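Guanine nucleotide exchange protein (Legionella pneumophila, PDB 1XSZ) probably acts as a guanine nucleotide exchange factor for ADP-ribosylation factor (Arf) GTPases, with a capping domain lying over its Sec7 active site. Local coordinates at residues Lys21-Ile26 with Tyr328-Val332. Numbering follows the deposited sequence.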
# COMPACT_ATOMS: atom_id res chain seq x y z
N LYS A 21 16.23 -0.06 -11.17
CA LYS A 21 16.10 -0.79 -9.92
C LYS A 21 16.18 0.24 -8.80
O LYS A 21 17.27 0.69 -8.43
CB LYS A 21 17.22 -1.82 -9.77
CG LYS A 21 17.06 -2.70 -8.53
CD LYS A 21 18.18 -3.72 -8.41
CE LYS A 21 18.02 -4.58 -7.17
NZ LYS A 21 16.75 -5.35 -7.18
N PRO A 22 15.03 0.63 -8.25
CA PRO A 22 14.95 1.62 -7.17
C PRO A 22 16.04 1.50 -6.11
O PRO A 22 16.65 2.51 -5.74
CB PRO A 22 13.55 1.39 -6.62
CG PRO A 22 12.77 1.11 -7.87
CD PRO A 22 13.68 0.13 -8.60
N LYS A 23 16.28 0.29 -5.62
CA LYS A 23 17.30 0.10 -4.59
C LYS A 23 18.67 0.62 -5.00
O LYS A 23 19.40 1.16 -4.17
CB LYS A 23 17.42 -1.39 -4.21
CG LYS A 23 18.46 -1.64 -3.13
CD LYS A 23 18.62 -3.12 -2.80
CE LYS A 23 17.40 -3.70 -2.11
NZ LYS A 23 17.64 -5.12 -1.70
N ASN A 24 19.03 0.48 -6.27
CA ASN A 24 20.32 0.96 -6.73
C ASN A 24 20.37 2.48 -6.75
O ASN A 24 21.41 3.08 -6.45
CB ASN A 24 20.66 0.41 -8.11
CG ASN A 24 20.95 -1.08 -8.09
OD1 ASN A 24 21.45 -1.60 -7.10
ND2 ASN A 24 20.66 -1.76 -9.19
N GLY A 25 19.25 3.11 -7.09
CA GLY A 25 19.20 4.56 -7.11
C GLY A 25 19.30 5.11 -5.70
O GLY A 25 20.03 6.08 -5.44
N ILE A 26 18.58 4.49 -4.78
CA ILE A 26 18.60 4.91 -3.38
C ILE A 26 20.01 4.75 -2.83
O ILE A 26 20.53 5.64 -2.15
CB ILE A 26 17.61 4.06 -2.53
CG1 ILE A 26 16.17 4.34 -2.98
CG2 ILE A 26 17.80 4.35 -1.05
CD1 ILE A 26 15.72 5.78 -2.74
N TYR A 328 11.14 -4.36 -4.08
CA TYR A 328 12.33 -3.55 -3.85
C TYR A 328 13.59 -4.41 -3.86
O TYR A 328 14.66 -3.95 -4.26
CB TYR A 328 12.21 -2.84 -2.50
CG TYR A 328 13.27 -1.79 -2.25
CD1 TYR A 328 13.30 -0.61 -3.00
CD2 TYR A 328 14.23 -1.97 -1.25
CE1 TYR A 328 14.26 0.37 -2.75
CE2 TYR A 328 15.19 -0.98 -0.99
CZ TYR A 328 15.19 0.18 -1.75
OH TYR A 328 16.12 1.17 -1.49
N ASP A 329 13.46 -5.67 -3.46
CA ASP A 329 14.61 -6.57 -3.39
C ASP A 329 14.78 -7.56 -4.54
O ASP A 329 15.90 -7.99 -4.83
CB ASP A 329 14.56 -7.37 -2.09
CG ASP A 329 14.39 -6.49 -0.87
OD1 ASP A 329 15.29 -5.67 -0.61
OD2 ASP A 329 13.36 -6.63 -0.18
N TYR A 330 13.69 -7.92 -5.21
CA TYR A 330 13.77 -8.90 -6.29
C TYR A 330 13.29 -8.42 -7.65
O TYR A 330 12.23 -7.81 -7.77
CB TYR A 330 12.97 -10.14 -5.90
CG TYR A 330 13.31 -10.68 -4.53
CD1 TYR A 330 14.54 -11.28 -4.28
CD2 TYR A 330 12.41 -10.56 -3.47
CE1 TYR A 330 14.86 -11.75 -3.00
CE2 TYR A 330 12.72 -11.02 -2.20
CZ TYR A 330 13.95 -11.61 -1.97
OH TYR A 330 14.26 -12.07 -0.71
N GLU A 331 14.08 -8.72 -8.68
CA GLU A 331 13.75 -8.34 -10.05
C GLU A 331 12.56 -9.20 -10.48
O GLU A 331 12.39 -10.33 -10.01
CB GLU A 331 14.94 -8.59 -10.97
CG GLU A 331 16.25 -8.05 -10.43
CD GLU A 331 17.41 -8.21 -11.40
OE1 GLU A 331 17.51 -9.27 -12.05
OE2 GLU A 331 18.22 -7.26 -11.52
N VAL A 332 11.75 -8.68 -11.39
CA VAL A 332 10.57 -9.41 -11.84
C VAL A 332 10.94 -10.76 -12.45
O VAL A 332 10.22 -11.75 -12.29
CB VAL A 332 9.73 -8.56 -12.83
CG1 VAL A 332 10.42 -8.46 -14.19
CG2 VAL A 332 8.33 -9.14 -12.97
O HOH W 1 14.65 -2.01 -6.14
O HOH W 2 18.29 -6.66 -3.96
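Tyr328 lays its ring against the first turn of helix 22-35, where CB of Lys23 sits over one face in a CH-pi contact, 3.9 Å from the ring centroid. Pro22 CB adds an apolar contact at 4.1 Å from Tyr328 CE1, while Ile26 CG1 meets the ring edge, 4.4 Å from the same CE1. A lysine can serve two chemistries at once, and Lys23 does so here: its aliphatic root packs on the aromatic ring, and its chain, kinked at chi3 (m, -68°), carries NZ to Asp329 OD1, 2.6 Å away, in a hydrogen-bonded salt bridge. The contact joins the two parts of RalF, since the helix belongs to the all-helical Sec7 domain and the loop, between strand 323-325 and helix 332-351, to the C-terminal capping domain. Ile26 also touches Ile44 and Phe48 of helix 40-50, so the tyrosine borders the Sec7 helical packing. Two waters bridge the segments. One molecule accepts from Lys23 N (2.9 Å), an amide at the helix start, and donates to Tyr328 O (2.7 Å); a second links Lys23 NZ (2.8 Å) to Asp329 O (2.9 Å). The ammonium of Lys21 approaches the same loop more loosely, with NZ 3.6 Å from Asp329 O.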